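Local coordinates for 11S globulin seed storage protein (Amaranthus hypochondriacus, PDB 3QAC), which probably serves as a nutrient reservoir of the seed, a storage globulin of the 11S family built from two cupin domains, at residues Arg18-Leu22 with Gln43-Cys47; Met85-Pro91 with Ile282-Leu287; Val289-Pro294 with Arg306-Val310. All blocks are in the same frame, centred on the assembly; numbering follows the deposited sequence.

Contact 1 (Arg18-Leu22 with Gln43-Cys47)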
loop_
_atom_site.group_PDB
_atom_site.type_symbol
_atom_site.label_atom_id
_atom_site.label_comp_id
_atom_site.label_asym_id
_atom_site.label_seq_id
_atom_site.Cartn_x
_atom_site.Cartn_y
_atom_site.Cartn_z
ATOM N N ARG A 18 8.552 -19.926 -16.871
ATOM C CA ARG A 18 9.723 -20.688 -16.483
ATOM C C ARG A 18 10.279 -20.203 -15.149
ATOM O O ARG A 18 10.645 -19.041 -15.001
ATOM C CB ARG A 18 10.794 -20.581 -17.575
ATOM C CG ARG A 18 12.077 -21.341 -17.287
ATOM C CD ARG A 18 13.100 -21.092 -18.415
ATOM N NE ARG A 18 14.314 -21.891 -18.267
ATOM C CZ ARG A 18 15.402 -21.469 -17.632
ATOM N NH1 ARG A 18 15.419 -20.259 -17.098
ATOM N NH2 ARG A 18 16.470 -22.253 -17.528
ATOM N N LEU A 19 10.342 -21.096 -14.173
ATOM C CA LEU A 19 11.019 -20.781 -12.932
ATOM C C LEU A 19 12.245 -21.651 -12.886
ATOM O O LEU A 19 12.353 -22.643 -13.602
ATOM C CB LEU A 19 10.152 -21.063 -11.722
ATOM C CG LEU A 19 8.852 -20.282 -11.578
ATOM C CD1 LEU A 19 7.985 -20.923 -10.480
ATOM C CD2 LEU A 19 9.119 -18.810 -11.303
ATOM N N THR A 20 13.176 -21.263 -12.040
ATOM C CA THR A 20 14.447 -21.930 -11.996
ATOM C C THR A 20 14.822 -22.176 -10.547
ATOM O O THR A 20 14.442 -21.409 -9.660
ATOM C CB THR A 20 15.498 -21.083 -12.732
ATOM O OG1 THR A 20 15.699 -21.630 -14.042
ATOM C CG2 THR A 20 16.806 -21.052 -11.981
ATOM N N ALA A 21 15.517 -23.277 -10.296
ATOM C CA ALA A 21 16.154 -23.466 -9.012
ATOM C C ALA A 21 17.274 -22.440 -8.980
ATOM O O ALA A 21 18.209 -22.513 -9.769
ATOM C CB ALA A 21 16.694 -24.868 -8.891
ATOM N N LEU A 22 17.152 -21.467 -8.091
ATOM C CA LEU A 22 18.086 -20.353 -8.028
ATOM C C LEU A 22 19.133 -20.489 -6.935
ATOM O O LEU A 22 18.854 -20.888 -5.801
ATOM C CB LEU A 22 17.335 -19.033 -7.861
ATOM C CG LEU A 22 16.404 -18.691 -9.022
ATOM C CD1 LEU A 22 15.426 -17.571 -8.661
ATOM C CD2 LEU A 22 17.227 -18.347 -10.301
ATOM N N GLN A 43 13.667 -12.887 -13.231
ATOM C CA GLN A 43 12.300 -12.467 -13.429
ATOM C C GLN A 43 11.422 -12.755 -12.211
ATOM O O GLN A 43 10.611 -11.920 -11.815
ATOM C CB GLN A 43 11.700 -13.161 -14.644
ATOM C CG GLN A 43 10.301 -12.703 -14.932
ATOM C CD GLN A 43 9.745 -13.295 -16.190
ATOM O OE1 GLN A 43 10.489 -13.799 -17.040
ATOM N NE2 GLN A 43 8.426 -13.241 -16.332
ATOM N N GLU A 44 11.555 -13.944 -11.641
ATOM C CA GLU A 44 10.657 -14.309 -10.562
ATOM C C GLU A 44 10.964 -13.510 -9.293
ATOM O O GLU A 44 10.078 -13.331 -8.472
ATOM C CB GLU A 44 10.616 -15.826 -10.306
ATOM C CG GLU A 44 11.951 -16.476 -9.982
ATOM C CD GLU A 44 12.689 -16.958 -11.241
ATOM O OE1 GLU A 44 12.889 -16.140 -12.179
ATOM O OE2 GLU A 44 13.061 -18.157 -11.292
ATOM N N PHE A 45 12.199 -13.022 -9.141
ATOM C CA PHE A 45 12.498 -12.108 -8.041
ATOM C C PHE A 45 11.866 -10.750 -8.287
ATOM O O PHE A 45 11.398 -10.090 -7.357
ATOM C CB PHE A 45 13.993 -11.931 -7.806
ATOM C CG PHE A 45 14.617 -13.061 -7.057
ATOM C CD1 PHE A 45 15.796 -13.628 -7.496
ATOM C CD2 PHE A 45 14.020 -13.568 -5.924
ATOM C CE1 PHE A 45 16.385 -14.674 -6.821
ATOM C CE2 PHE A 45 14.607 -14.622 -5.236
ATOM C CZ PHE A 45 15.798 -15.185 -5.701
ATOM N N ARG A 46 11.864 -10.330 -9.545
ATOM C CA ARG A 46 11.275 -9.053 -9.889
ATOM C C ARG A 46 9.773 -9.142 -9.628
ATOM O O ARG A 46 9.173 -8.230 -9.073
ATOM C CB ARG A 46 11.585 -8.679 -11.354
ATOM C CG ARG A 46 13.063 -8.363 -11.591
ATOM C CD ARG A 46 13.310 -7.608 -12.904
ATOM N NE ARG A 46 13.357 -8.521 -14.045
ATOM C CZ ARG A 46 12.414 -8.586 -14.979
ATOM N NH1 ARG A 46 11.360 -7.768 -14.900
ATOM N NH2 ARG A 46 12.524 -9.458 -15.989
ATOM N N CYS A 47 9.181 -10.256 -10.034
ATOM C CA CYS A 47 7.777 -10.510 -9.799
ATOM C C CYS A 47 7.453 -10.478 -8.293
ATOM O O CYS A 47 6.459 -9.886 -7.886
ATOM C CB CYS A 47 7.395 -11.871 -10.383
ATOM S SG CYS A 47 5.724 -12.407 -9.937
HETATM O O HOH W 1 11.346 -16.611 -14.319
HETATM O O HOH W 2 12.691 -19.672 -8.862
#

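Contact 2 (Met85-Pro91 with Ile282-Leu287)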
loop_
_atom_site.group_PDB
_atom_site.type_symbol
_atom_site.label_atom_id
_atom_site.label_comp_id
_atom_site.label_asym_id
_atom_site.label_seq_id
_atom_site.Cartn_x
_atom_site.Cartn_y
_atom_site.Cartn_z
ATOM N N MET A 85 19.978 -5.338 18.167
ATOM C CA MET A 85 19.140 -4.402 17.440
ATOM C C MET A 85 19.141 -3.040 18.131
ATOM O O MET A 85 18.867 -2.948 19.323
ATOM C CB MET A 85 17.732 -4.953 17.394
ATOM C CG MET A 85 17.177 -5.124 16.030
ATOM S SD MET A 85 15.960 -6.420 16.187
ATOM C CE MET A 85 17.090 -7.734 16.591
ATOM N N MET A 86 19.465 -1.984 17.395
ATOM C CA MET A 86 19.476 -0.653 17.987
ATOM C C MET A 86 18.214 0.074 17.604
ATOM O O MET A 86 18.220 0.927 16.715
ATOM C CB MET A 86 20.693 0.163 17.547
ATOM C CG MET A 86 22.031 -0.413 18.005
ATOM S SD MET A 86 22.720 -1.509 16.762
ATOM C CE MET A 86 23.457 -0.320 15.637
ATOM N N ILE A 87 17.121 -0.276 18.260
ATOM C CA ILE A 87 15.857 0.352 17.949
ATOM C C ILE A 87 15.783 1.687 18.655
ATOM O O ILE A 87 15.985 1.769 19.864
ATOM C CB ILE A 87 14.692 -0.522 18.356
ATOM C CG1 ILE A 87 14.798 -1.889 17.665
ATOM C CG2 ILE A 87 13.394 0.166 18.018
ATOM C CD1 ILE A 87 13.956 -2.999 18.317
ATOM N N PRO A 88 15.502 2.748 17.895
ATOM C CA PRO A 88 15.419 4.111 18.428
ATOM C C PRO A 88 14.375 4.214 19.527
ATOM O O PRO A 88 13.199 3.945 19.276
ATOM C CB PRO A 88 14.966 4.932 17.213
ATOM C CG PRO A 88 15.405 4.145 16.056
ATOM C CD PRO A 88 15.227 2.711 16.453
ATOM N N GLY A 89 14.811 4.581 20.729
ATOM C CA GLY A 89 13.892 4.864 21.817
ATOM C C GLY A 89 13.864 3.802 22.894
ATOM O O GLY A 89 13.301 4.015 23.970
ATOM N N CYS A 90 14.472 2.654 22.611
ATOM C CA CYS A 90 14.436 1.542 23.554
ATOM C C CYS A 90 15.461 1.748 24.661
ATOM O O CYS A 90 16.451 2.451 24.466
ATOM C CB CYS A 90 14.627 0.211 22.831
ATOM S SG CYS A 90 13.226 -0.201 21.745
ATOM N N PRO A 91 15.225 1.131 25.830
ATOM C CA PRO A 91 15.973 1.466 27.043
ATOM C C PRO A 91 17.411 0.978 26.991
ATOM O O PRO A 91 17.654 -0.133 26.523
ATOM C CB PRO A 91 15.232 0.686 28.143
ATOM C CG PRO A 91 13.999 0.094 27.488
ATOM C CD PRO A 91 14.337 -0.024 26.043
ATOM N N ILE A 282 8.217 -3.301 21.271
ATOM C CA ILE A 282 9.266 -3.887 20.426
ATOM C C ILE A 282 10.594 -4.018 21.173
ATOM O O ILE A 282 11.366 -4.946 20.924
ATOM C CB ILE A 282 9.500 -3.105 19.096
ATOM C CG1 ILE A 282 10.566 -2.016 19.271
ATOM C CG2 ILE A 282 8.191 -2.549 18.542
ATOM C CD1 ILE A 282 10.025 -0.603 19.379
ATOM N N CYS A 283 10.838 -3.095 22.100
ATOM C CA CYS A 283 12.046 -3.097 22.918
ATOM C C CYS A 283 12.236 -4.385 23.717
ATOM O O CYS A 283 13.367 -4.778 24.001
ATOM C CB CYS A 283 12.031 -1.892 23.860
ATOM S SG CYS A 283 11.629 -0.341 23.009
ATOM N N SER A 284 11.129 -5.046 24.055
ATOM C CA SER A 284 11.162 -6.216 24.941
ATOM C C SER A 284 10.764 -7.568 24.316
ATOM O O SER A 284 11.014 -8.615 24.915
ATOM C CB SER A 284 10.313 -5.961 26.194
ATOM O OG SER A 284 8.966 -5.678 25.847
ATOM N N ALA A 285 10.139 -7.549 23.138
ATOM C CA ALA A 285 9.768 -8.785 22.434
ATOM C C ALA A 285 10.992 -9.530 21.883
ATOM O O ALA A 285 12.041 -8.925 21.652
ATOM C CB ALA A 285 8.783 -8.481 21.307
ATOM N N ARG A 286 10.872 -10.837 21.668
ATOM C CA ARG A 286 12.010 -11.567 21.104
ATOM C C ARG A 286 12.224 -11.219 19.638
ATOM O O ARG A 286 13.361 -11.226 19.164
ATOM C CB ARG A 286 11.894 -13.085 21.284
ATOM C CD ARG A 286 13.197 -15.239 21.201
ATOM C CZ ARG A 286 15.102 -16.509 20.264
ATOM N NH2 ARG A 286 15.929 -15.991 21.161
ATOM N N LEU A 287 11.138 -10.891 18.936
ATOM C CA LEU A 287 11.210 -10.584 17.510
ATOM C C LEU A 287 11.565 -11.818 16.689
ATOM O O LEU A 287 11.985 -11.708 15.532
ATOM C CB LEU A 287 12.232 -9.476 17.245
ATOM C CG LEU A 287 11.753 -8.076 17.620
ATOM C CD1 LEU A 287 12.854 -7.077 17.393
ATOM C CD2 LEU A 287 10.538 -7.723 16.796
#

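Contact 3 (Val289-Pro294 with Arg306-Val310)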
loop_
_atom_site.group_PDB
_atom_site.type_symbol
_atom_site.label_atom_id
_atom_site.label_comp_id
_atom_site.label_asym_id
_atom_site.label_seq_id
_atom_site.Cartn_x
_atom_site.Cartn_y
_atom_site.Cartn_z
ATOM N N VAL A 289 10.589 -16.385 16.381
ATOM C CA VAL A 289 10.125 -17.662 16.907
ATOM C C VAL A 289 10.908 -18.806 16.249
ATOM O O VAL A 289 11.197 -18.784 15.056
ATOM C CB VAL A 289 8.580 -17.900 16.788
ATOM C CG1 VAL A 289 7.816 -16.618 16.494
ATOM C CG2 VAL A 289 8.277 -18.973 15.758
ATOM N N ASN A 290 11.272 -19.797 17.049
ATOM C CA ASN A 290 12.005 -20.931 16.535
ATOM C C ASN A 290 11.042 -21.947 15.930
ATOM O O ASN A 290 10.171 -22.480 16.620
ATOM C CB ASN A 290 12.840 -21.554 17.634
ATOM C CG ASN A 290 13.902 -22.449 17.097
ATOM O OD1 ASN A 290 13.601 -23.506 16.557
ATOM N ND2 ASN A 290 15.161 -22.036 17.224
ATOM N N VAL A 291 11.176 -22.191 14.631
ATOM C CA VAL A 291 10.239 -23.064 13.930
ATOM C C VAL A 291 10.664 -24.519 14.041
ATOM O O VAL A 291 9.997 -25.410 13.522
ATOM C CB VAL A 291 10.081 -22.682 12.442
ATOM C CG1 VAL A 291 9.320 -21.382 12.318
ATOM C CG2 VAL A 291 11.427 -22.578 11.791
ATOM N N ASP A 292 11.777 -24.760 14.722
ATOM C CA ASP A 292 12.190 -26.134 14.997
ATOM C C ASP A 292 11.499 -26.702 16.242
ATOM O O ASP A 292 11.711 -27.855 16.620
ATOM C CB ASP A 292 13.707 -26.223 15.102
ATOM C CG ASP A 292 14.359 -26.287 13.747
ATOM O OD1 ASP A 292 13.606 -26.560 12.784
ATOM O OD2 ASP A 292 15.600 -26.093 13.644
ATOM N N ASP A 293 10.649 -25.890 16.857
ATOM C CA ASP A 293 9.944 -26.302 18.054
ATOM C C ASP A 293 8.742 -27.144 17.647
ATOM O O ASP A 293 7.702 -26.608 17.265
ATOM C CB ASP A 293 9.518 -25.068 18.842
ATOM C CG ASP A 293 8.774 -25.408 20.130
ATOM O OD1 ASP A 293 8.210 -26.524 20.240
ATOM O OD2 ASP A 293 8.744 -24.540 21.033
ATOM N N PRO A 294 8.869 -28.472 17.759
ATOM C CA PRO A 294 7.839 -29.359 17.209
ATOM C C PRO A 294 6.453 -29.141 17.819
ATOM O O PRO A 294 5.464 -29.478 17.160
ATOM C CB PRO A 294 8.371 -30.765 17.529
ATOM C CG PRO A 294 9.830 -30.577 17.842
ATOM C CD PRO A 294 9.911 -29.223 18.474
ATOM N N ARG A 306 6.060 -32.211 9.057
ATOM C CA ARG A 306 5.379 -31.103 9.699
ATOM C C ARG A 306 5.550 -29.760 8.984
ATOM O O ARG A 306 6.473 -29.547 8.171
ATOM C CB ARG A 306 5.814 -30.978 11.160
ATOM C CG ARG A 306 7.277 -30.709 11.336
ATOM C CD ARG A 306 7.549 -30.184 12.725
ATOM N NE ARG A 306 8.775 -30.744 13.285
ATOM C CZ ARG A 306 9.977 -30.176 13.198
ATOM N NH1 ARG A 306 11.029 -30.777 13.749
ATOM N NH2 ARG A 306 10.138 -29.013 12.560
ATOM N N LEU A 307 4.644 -28.854 9.321
ATOM C CA LEU A 307 4.627 -27.523 8.773
ATOM C C LEU A 307 4.457 -26.600 9.961
ATOM O O LEU A 307 3.626 -26.846 10.825
ATOM C CB LEU A 307 3.462 -27.400 7.800
ATOM C CG LEU A 307 3.380 -26.192 6.896
ATOM C CD1 LEU A 307 4.599 -26.152 5.949
ATOM C CD2 LEU A 307 2.086 -26.273 6.122
ATOM N N THR A 308 5.270 -25.560 10.032
ATOM C CA THR A 308 5.235 -24.649 11.164
ATOM C C THR A 308 5.210 -23.232 10.647
ATOM O O THR A 308 6.111 -22.825 9.916
ATOM C CB THR A 308 6.458 -24.838 12.067
ATOM O OG1 THR A 308 6.435 -26.154 12.618
ATOM C CG2 THR A 308 6.450 -23.833 13.195
ATOM N N THR A 309 4.168 -22.486 11.001
ATOM C CA THR A 309 4.011 -21.145 10.456
ATOM C C THR A 309 4.445 -20.063 11.425
ATOM O O THR A 309 4.247 -20.172 12.628
ATOM C CB THR A 309 2.573 -20.857 10.000
ATOM O OG1 THR A 309 1.719 -20.764 11.147
ATOM C CG2 THR A 309 2.074 -21.955 9.097
ATOM N N VAL A 310 5.083 -19.032 10.885
ATOM C CA VAL A 310 5.319 -17.812 11.627
ATOM C C VAL A 310 4.492 -16.727 10.970
ATOM O O VAL A 310 4.711 -16.378 9.799
ATOM C CB VAL A 310 6.772 -17.380 11.563
ATOM C CG1 VAL A 310 7.015 -16.248 12.553
ATOM C CG2 VAL A 310 7.662 -18.546 11.853
#

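Contact 1 (Arg18-Leu22 with Gln43-Cys47)
Glu44, in the first turn of helix 43-48, reaches toward the extended segment 18-22 and is met by Leu19, Thr20 and Leu22. Its CB rests on the end of the Leu19 side chain, 3.5 Å from CD2. From there CG goes to the position between the backbone N and the carbonyl carbon (chi1 58°), and a bend at chi2 (-90°) brings the carboxylate up to the backbone of Thr20. CG then lies between two methyls, each 3.9 Å from it: Leu19 CD2 and Leu22 CD1. Both methyls also lie beside CD, and Leu22 CD1 reaches OE2 at 3.6 Å.

At the tip, OE2 accepts from the backbone N of Thr20 at 3.2 Å, nearly along its own C-O axis although the N-H is bent to 142°. A water bridges the same oxygen to Thr20 O, and OE1 takes a second water, 2.7 Å away, that also donates to Arg18 O. The carboxylate thus binds one backbone N-H directly and two carbonyls through water.

In the bicupin fold this loop precedes strand 26-30 of the N-terminal cupin, yet Leu19 and Leu22 make backbone hydrogen bonds to Val367 and Leu377 of the C-terminal one. With an alanine at position 44, Thr20 N would probably lose this acceptor and the two waters their carboxylate partner, loosening the helix from the loop. Beside the acid, Leu22 CD1 touches Phe45 CE1 at 3.6 Å, obliquely to the ring, while Leu377 lies against both side chains. One turn on, Cys47 is tied by a disulfide to Cys14.

Contact 2 (Met85-Pro91 with Ile282-Leu287)
In both Cys90 and Cys283 the sulfur stands anti to its own carbonyl carbon (chi1 -67° and -48°), which turns the two SG atoms onto each other in a 2.0 Å disulfide with chi3 of -72°. Cys90 closes the type II turn Ile87-Cys90 that follows strand 80-86 of the N-terminal cupin, and its N donates to Ile87 O at 3.3 Å. Gly89 has backbone angles at which a side chain would press on the preceding carbonyl. Subunits of this family consist of an acidic and a basic chain cut from one precursor and joined by a disulfide; this bond is probably that link, already formed in the proglobulin.

Apolar groups flank the bridge. Pro91 CD lies 3.7 Å from Cys283 CB, whereas Ile282 CD1 touches both Cys90 SG, at 4.0 Å, and the CG2 methyl of Ile87. The other branch of Ile87 ends with CD1 at 3.7 Å from Ile282 CG1, so the two isoleucines cross with both arms of Ile87 engaged. Farther along, Leu287, buried against Phe140 and Arg132, meets the strand end: its CD1 methyl approaches the thioether of Met85 at SD, 3.4 Å away.

Contact 3 (Val289-Pro294 with Arg306-Val310)
A type I turn, Asn290-Asp293, carries the chain away from the end of strand 288-290 and sets Val291 and its neighbours against strand 305-310, a meeting of the two cupin domains. Within the turn Asn290 OD1 accepts from Asp292 N at 2.9 Å, an Asx turn whose donor is tilted 23° from the carbonyl plane. Val291 CG1 and Val310 CG2 are in tight contact at 3.3 Å, their side chains crossing at about a right angle. Val310 has CG2 beside its backbone N, anti to the carbonyl carbon, and there this methyl also meets Val289 CG2, tip to tip, at 4.0 Å. Thr308 turns its methyl to Val291: CG2 is 3.9 Å from CG1 of that valine.

Past the valines the contact becomes polar and looser. Arg306 sets one face of its guanidinium against Pro294 CA, but its NH2 stays 4.3 Å from Asp292 OD1, beyond a salt bridge; that oxygen is instead paired with Lys327.

Strand 288-290, outermost in its sheet within this chain, pairs antiparallel with 138-142 of the N-terminal cupin, while 305-310 runs between 299-301 and 324-330 of the C-terminal one; Ile139 touches both Val291 and Val310 at this junction.

How the contacts relate
Contact 2 runs directly into contact 3 along the chain, residues 282-287 adjoining 289-294, although their centres are 23 Å apart. Contact 1 lies across the chain's centre from both, about 35 Å from contact 2 and 26 Å from contact 3 between centres. Contact 3 joins the two cupins, and contact 1, itself within the N-terminal cupin, rests on the C-terminal one, toward opposite ends of one C-terminal sheet: side chains of contact 1 rest on its outermost strand 377-380, whereas contact 3 uses strand 305-310, next to the other edge. Contact 2 is the one that fastens the segment leading into this second domain, and Met86 and Pro88 there also pack on a second subunit.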